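Local coordinates for protein transcriptional repressor, TetR family (Thermus thermophilus, PDB 3ANP) that probably represses transcription of fatty acid degradation genes by binding DNA through a helix-turn-helix motif, and binds lauroyl-CoA in an all-helical ligand domain, at residues A[97-111]-A[162-174]. Sequence-based numbering, arbitrary orientation.
Sequences TAREKDLLLPMFYEL and YFLSALRWAAYTP. With DCC (dodecyl-coa), chain E.
Phe108 is the principal bump of this helix-helix contact, a knob whose hollow on helix 151-172 is formed by Tyr162, Phe163, Ala166 and Leu167. The small Ala166 makes the floor: its CB lies 3.8 Å from Phe108 CE2, while Tyr162 OH meets the ring at its edge, 3.4 Å from Phe108 CZ. Phe163 forms another wall, turning its edge toward the Phe108 face in an offset edge-to-face pair, planes at 89°. Tyr162 OH also donates a hydrogen bond to Thr97 OG1 (2.7 Å), which in turn bonds to Leu93 O. Short segments 101-110 and 162-172 run at 125° to each other in the C-terminal, ligand-binding domain of a TetR-family repressor, and the seam between them borders the acyl-CoA pocket. There Phe163 also meets Leu111 and the ligand. With CG anti to the backbone N (chi1 169°), its ring presents CE1 to Leu111 CD1 at 3.6 Å and one face to the start of the acyl chain, its CD2 lying 3.6 Å from the thioester S of dodecyl-CoA. Trimming Phe163 to an alanine would probably open a gap beside Leu111 CD1 and the thioester S, and leave the Phe108 face without its aromatic edge. Leu111 O accepts a hydrogen bond from ligand NP1. Farther along, Leu167 CD1 is pressed over the Tyr109 face, 4.2 Å from its centroid, and against Leu105 CD1. Where helix 82-99 gives way to helix 101-110 at Glu100, Trp169 packs against Ala98 and the extended methylenes of Lys101, its NE1 bonded to Arg176 O.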
# COMPACT_ATOMS: atom_id res chain seq x y z
N THR A 97 -4.58 0.95 -15.87
CA THR A 97 -4.44 1.96 -14.83
C THR A 97 -3.94 3.27 -15.42
O THR A 97 -4.40 4.34 -15.02
CB THR A 97 -3.45 1.49 -13.72
OG1 THR A 97 -3.99 0.33 -13.08
CG2 THR A 97 -3.26 2.59 -12.67
N ALA A 98 -3.02 3.18 -16.36
CA ALA A 98 -2.48 4.37 -17.00
C ALA A 98 -3.55 5.06 -17.84
O ALA A 98 -3.65 6.28 -17.87
CB ALA A 98 -1.29 4.01 -17.88
N ARG A 99 -4.36 4.27 -18.54
CA ARG A 99 -5.41 4.83 -19.38
C ARG A 99 -6.43 5.61 -18.55
O ARG A 99 -6.88 6.69 -18.94
CB ARG A 99 -6.17 3.73 -20.15
CG ARG A 99 -5.41 3.05 -21.28
CD ARG A 99 -6.36 2.32 -22.25
NE ARG A 99 -7.02 1.17 -21.63
CZ ARG A 99 -6.44 -0.01 -21.44
NH1 ARG A 99 -7.10 -1.01 -20.86
NH2 ARG A 99 -5.19 -0.20 -21.84
N GLU A 100 -6.79 5.06 -17.39
CA GLU A 100 -7.80 5.65 -16.53
C GLU A 100 -7.27 6.32 -15.27
O GLU A 100 -7.99 6.48 -14.29
CB GLU A 100 -8.81 4.57 -16.14
CG GLU A 100 -9.58 4.00 -17.35
CD GLU A 100 -10.55 5.02 -17.93
OE1 GLU A 100 -10.18 6.20 -18.05
OE2 GLU A 100 -11.68 4.64 -18.28
N LYS A 101 -6.01 6.74 -15.31
CA LYS A 101 -5.36 7.38 -14.18
C LYS A 101 -6.15 8.45 -13.41
O LYS A 101 -6.25 8.39 -12.18
CB LYS A 101 -4.03 7.98 -14.64
CG LYS A 101 -3.28 8.75 -13.57
CD LYS A 101 -1.99 9.32 -14.13
CE LYS A 101 -1.32 10.24 -13.13
NZ LYS A 101 -2.17 11.42 -12.82
N ASP A 102 -6.70 9.43 -14.12
CA ASP A 102 -7.45 10.51 -13.47
C ASP A 102 -8.71 10.06 -12.72
O ASP A 102 -9.11 10.69 -11.74
CB ASP A 102 -7.82 11.59 -14.48
CG ASP A 102 -6.60 12.26 -15.11
OD1 ASP A 102 -5.56 12.41 -14.42
OD2 ASP A 102 -6.69 12.65 -16.29
N LEU A 103 -9.34 8.98 -13.18
CA LEU A 103 -10.53 8.45 -12.51
C LEU A 103 -10.14 7.49 -11.39
O LEU A 103 -10.75 7.46 -10.34
CB LEU A 103 -11.43 7.69 -13.49
CG LEU A 103 -12.04 8.48 -14.65
CD1 LEU A 103 -12.70 7.51 -15.64
CD2 LEU A 103 -13.06 9.46 -14.11
N LEU A 104 -9.12 6.67 -11.64
CA LEU A 104 -8.72 5.70 -10.63
C LEU A 104 -8.00 6.29 -9.43
O LEU A 104 -8.08 5.73 -8.33
CB LEU A 104 -7.83 4.62 -11.26
CG LEU A 104 -8.46 3.80 -12.39
CD1 LEU A 104 -7.46 2.78 -12.89
CD2 LEU A 104 -9.72 3.11 -11.89
N LEU A 105 -7.31 7.41 -9.60
CA LEU A 105 -6.58 7.96 -8.44
C LEU A 105 -7.52 8.28 -7.26
O LEU A 105 -7.31 7.78 -6.15
CB LEU A 105 -5.76 9.19 -8.84
CG LEU A 105 -4.87 9.81 -7.76
CD1 LEU A 105 -3.95 8.75 -7.18
CD2 LEU A 105 -4.05 10.95 -8.36
N PRO A 106 -8.58 9.09 -7.47
CA PRO A 106 -9.44 9.36 -6.31
C PRO A 106 -10.10 8.09 -5.79
O PRO A 106 -10.47 7.99 -4.62
CB PRO A 106 -10.45 10.38 -6.85
CG PRO A 106 -10.42 10.17 -8.35
CD PRO A 106 -8.96 9.94 -8.61
N MSE A 107 -10.24 7.10 -6.67
CA MSE A 107 -10.82 5.84 -6.27
C MSE A 107 -9.85 5.12 -5.32
O MSE A 107 -10.27 4.58 -4.29
CB MSE A 107 -11.11 4.97 -7.50
CG MSE A 107 -11.90 3.73 -7.16
SE MSE A 107 -11.94 2.41 -8.56
CE MSE A 107 -10.12 1.79 -8.41
N PHE A 108 -8.56 5.13 -5.65
CA PHE A 108 -7.55 4.47 -4.80
C PHE A 108 -7.51 5.07 -3.39
O PHE A 108 -7.31 4.35 -2.42
CB PHE A 108 -6.14 4.58 -5.41
CG PHE A 108 -5.93 3.79 -6.69
CD1 PHE A 108 -6.61 2.58 -6.92
CD2 PHE A 108 -5.01 4.23 -7.65
CE1 PHE A 108 -6.37 1.82 -8.07
CE2 PHE A 108 -4.77 3.48 -8.81
CZ PHE A 108 -5.44 2.28 -9.02
N TYR A 109 -7.68 6.38 -3.27
CA TYR A 109 -7.65 7.00 -1.94
C TYR A 109 -8.80 6.51 -1.06
O TYR A 109 -8.68 6.49 0.16
CB TYR A 109 -7.71 8.53 -2.04
CG TYR A 109 -6.38 9.14 -2.41
CD1 TYR A 109 -5.27 9.00 -1.57
CD2 TYR A 109 -6.22 9.82 -3.61
CE1 TYR A 109 -4.03 9.53 -1.93
CE2 TYR A 109 -5.00 10.35 -3.97
CZ TYR A 109 -3.91 10.21 -3.13
OH TYR A 109 -2.70 10.76 -3.50
N GLU A 110 -9.89 6.10 -1.68
CA GLU A 110 -11.05 5.60 -0.94
C GLU A 110 -10.69 4.33 -0.15
O GLU A 110 -11.28 4.06 0.88
CB GLU A 110 -12.22 5.37 -1.90
CG GLU A 110 -13.55 5.07 -1.26
CD GLU A 110 -14.10 6.18 -0.36
OE1 GLU A 110 -13.63 7.33 -0.41
OE2 GLU A 110 -15.04 5.87 0.39
N LEU A 111 -9.72 3.56 -0.64
CA LEU A 111 -9.29 2.37 0.08
C LEU A 111 -8.52 2.77 1.34
O LEU A 111 -8.23 1.94 2.19
CB LEU A 111 -8.40 1.50 -0.82
CG LEU A 111 -9.19 0.77 -1.90
CD1 LEU A 111 -8.35 0.50 -3.13
CD2 LEU A 111 -9.73 -0.53 -1.30
N TYR A 162 0.17 -4.13 -5.75
CA TYR A 162 -0.31 -3.48 -6.98
C TYR A 162 -0.90 -2.13 -6.57
O TYR A 162 -0.63 -1.10 -7.20
CB TYR A 162 -1.43 -4.30 -7.67
CG TYR A 162 -2.32 -3.41 -8.53
CD1 TYR A 162 -1.84 -2.87 -9.73
CD2 TYR A 162 -3.58 -3.01 -8.09
CE1 TYR A 162 -2.61 -1.94 -10.47
CE2 TYR A 162 -4.35 -2.08 -8.81
CZ TYR A 162 -3.86 -1.55 -9.99
OH TYR A 162 -4.60 -0.60 -10.67
N PHE A 163 -1.72 -2.15 -5.53
CA PHE A 163 -2.35 -0.93 -5.04
C PHE A 163 -1.36 0.18 -4.70
O PHE A 163 -1.51 1.31 -5.18
CB PHE A 163 -3.22 -1.22 -3.81
CG PHE A 163 -3.70 0.02 -3.11
CD1 PHE A 163 -4.72 0.79 -3.64
CD2 PHE A 163 -3.08 0.44 -1.94
CE1 PHE A 163 -5.11 1.98 -3.01
CE2 PHE A 163 -3.46 1.62 -1.32
CZ PHE A 163 -4.47 2.39 -1.86
N LEU A 164 -0.37 -0.11 -3.86
CA LEU A 164 0.59 0.93 -3.47
C LEU A 164 1.41 1.40 -4.66
O LEU A 164 1.67 2.60 -4.79
CB LEU A 164 1.52 0.43 -2.37
CG LEU A 164 2.44 1.49 -1.72
CD1 LEU A 164 1.61 2.61 -1.09
CD2 LEU A 164 3.28 0.81 -0.65
N SER A 165 1.81 0.48 -5.54
CA SER A 165 2.59 0.88 -6.72
C SER A 165 1.78 1.77 -7.67
O SER A 165 2.29 2.76 -8.19
CB SER A 165 3.07 -0.36 -7.49
OG SER A 165 4.09 -1.05 -6.78
N ALA A 166 0.52 1.40 -7.89
CA ALA A 166 -0.36 2.13 -8.79
C ALA A 166 -0.70 3.51 -8.25
O ALA A 166 -0.71 4.51 -8.99
CB ALA A 166 -1.64 1.34 -9.03
N LEU A 167 -0.96 3.57 -6.95
CA LEU A 167 -1.28 4.83 -6.30
C LEU A 167 -0.09 5.79 -6.35
O LEU A 167 -0.24 6.95 -6.71
CB LEU A 167 -1.69 4.56 -4.84
CG LEU A 167 -1.89 5.79 -3.95
CD1 LEU A 167 -2.73 6.82 -4.67
CD2 LEU A 167 -2.57 5.35 -2.64
N ARG A 168 1.10 5.30 -6.00
CA ARG A 168 2.27 6.16 -6.01
C ARG A 168 2.62 6.57 -7.44
O ARG A 168 3.04 7.70 -7.69
CB ARG A 168 3.45 5.47 -5.33
CG ARG A 168 3.22 5.36 -3.81
CD ARG A 168 4.19 4.41 -3.13
NE ARG A 168 5.53 4.96 -3.03
CZ ARG A 168 6.54 4.34 -2.42
NH1 ARG A 168 6.36 3.14 -1.86
NH2 ARG A 168 7.74 4.91 -2.37
N TRP A 169 2.42 5.65 -8.38
CA TRP A 169 2.70 5.95 -9.77
C TRP A 169 1.80 7.09 -10.24
O TRP A 169 2.28 8.08 -10.80
CB TRP A 169 2.43 4.72 -10.64
CG TRP A 169 2.58 5.00 -12.13
CD1 TRP A 169 3.74 4.98 -12.85
CD2 TRP A 169 1.54 5.38 -13.04
NE1 TRP A 169 3.49 5.33 -14.16
CE2 TRP A 169 2.16 5.58 -14.31
CE3 TRP A 169 0.16 5.57 -12.91
CZ2 TRP A 169 1.43 5.97 -15.44
CZ3 TRP A 169 -0.57 5.97 -14.05
CH2 TRP A 169 0.07 6.16 -15.30
N ALA A 170 0.50 6.94 -10.00
CA ALA A 170 -0.48 7.93 -10.43
C ALA A 170 -0.39 9.26 -9.71
O ALA A 170 -0.57 10.31 -10.32
CB ALA A 170 -1.91 7.34 -10.27
N ALA A 171 -0.09 9.22 -8.42
CA ALA A 171 -0.00 10.44 -7.64
C ALA A 171 1.33 11.18 -7.67
O ALA A 171 1.37 12.41 -7.55
CB ALA A 171 -0.36 10.14 -6.19
N TYR A 172 2.42 10.45 -7.85
CA TYR A 172 3.74 11.08 -7.80
C TYR A 172 4.69 10.89 -8.97
O TYR A 172 5.49 11.77 -9.25
CB TYR A 172 4.48 10.61 -6.55
CG TYR A 172 3.64 10.61 -5.29
CD1 TYR A 172 3.04 11.79 -4.83
CD2 TYR A 172 3.44 9.44 -4.57
CE1 TYR A 172 2.26 11.79 -3.68
CE2 TYR A 172 2.66 9.43 -3.41
CZ TYR A 172 2.07 10.61 -2.98
OH TYR A 172 1.29 10.62 -1.85
N THR A 173 4.64 9.74 -9.65
CA THR A 173 5.59 9.48 -10.73
C THR A 173 4.95 8.89 -11.97
O THR A 173 5.34 7.81 -12.42
CB THR A 173 6.68 8.49 -10.26
OG1 THR A 173 6.07 7.23 -9.96
CG2 THR A 173 7.38 9.01 -9.02
N PRO A 174 3.98 9.59 -12.56
CA PRO A 174 3.32 9.06 -13.75
C PRO A 174 4.23 8.89 -14.97
O PRO A 174 3.86 8.19 -15.92
CB PRO A 174 2.19 10.05 -13.99
CG PRO A 174 2.76 11.34 -13.49
CD PRO A 174 3.48 10.94 -12.22
C2 DCC E . -15.74 -14.96 9.21
C4 DCC E . -13.77 -15.23 8.02
C5 DCC E . -14.50 -15.49 6.87
C6 DCC E . -15.89 -15.47 6.95
C8 DCC E . -12.41 -15.59 6.40
C10 DCC E . -8.74 -2.63 -9.76
C11 DCC E . -9.22 -1.58 -10.75
C12 DCC E . -9.55 -2.21 -12.11
N9 DCC E . -12.49 -15.30 7.69
N7 DCC E . -13.63 -15.71 5.89
N3 DCC E . -14.42 -14.97 9.17
N1 DCC E . -16.47 -15.20 8.13
N6 DCC E . -16.63 -15.72 5.87
C1' DCC E . -11.34 -15.10 8.61
C2' DCC E . -10.06 -14.80 7.84
O2' DCC E . -9.57 -15.99 7.23
C3' DCC E . -9.18 -14.44 9.04
O3' DCC E . -8.73 -15.63 9.69
C4' DCC E . -10.16 -13.69 9.95
O4' DCC E . -11.47 -13.91 9.39
C5' DCC E . -9.81 -12.20 9.92
O5' DCC E . -9.80 -11.72 8.57
P1 DCC E . -9.07 -10.33 8.20
O11 DCC E . -7.74 -10.28 8.85
O12 DCC E . -9.15 -10.15 6.73
O6 DCC E . -9.99 -9.22 8.90
P2 DCC E . -11.27 -8.59 8.15
O21 DCC E . -12.05 -8.26 9.37
O22 DCC E . -11.54 -9.72 7.24
O7 DCC E . -10.44 -7.34 7.57
CPA DCC E . -9.84 -7.36 6.28
CPB DCC E . -10.18 -6.07 5.53
CP8 DCC E . -9.97 -4.87 6.46
CP7 DCC E . -11.64 -6.12 5.07
CP9 DCC E . -9.27 -5.94 4.31
OP3 DCC E . -8.59 -4.75 6.81
CP6 DCC E . -10.46 -3.59 5.79
OP2 DCC E . -11.64 -3.25 5.86
NP2 DCC E . -9.53 -2.89 5.13
CP5 DCC E . -9.85 -1.64 4.44
CP4 DCC E . -8.90 -1.43 3.26
CP3 DCC E . -7.45 -1.34 3.73
OP1 DCC E . -6.98 -2.20 4.49
NP1 DCC E . -6.75 -0.31 3.27
CP2 DCC E . -5.35 -0.09 3.65
CP1 DCC E . -4.45 -1.11 2.94
S DCC E . -4.33 -0.85 1.14
P3 DCC E . -7.21 -15.71 10.22
O31 DCC E . -6.33 -16.44 9.28
O32 DCC E . -6.73 -14.19 10.45
O33 DCC E . -7.29 -16.39 11.67
CA1 DCC E . -5.58 -1.90 0.51
CA2 DCC E . -5.57 -2.26 -0.98
OA1 DCC E . -6.47 -2.33 1.25
CA3 DCC E . -6.44 -3.49 -1.25
CA4 DCC E . -6.38 -3.93 -2.71
CA5 DCC E . -6.89 -2.86 -3.67
CA6 DCC E . -7.02 -3.44 -5.08
CA7 DCC E . -7.61 -2.41 -6.05
CA8 DCC E . -7.86 -3.04 -7.43
CA9 DCC E . -8.39 -2.00 -8.41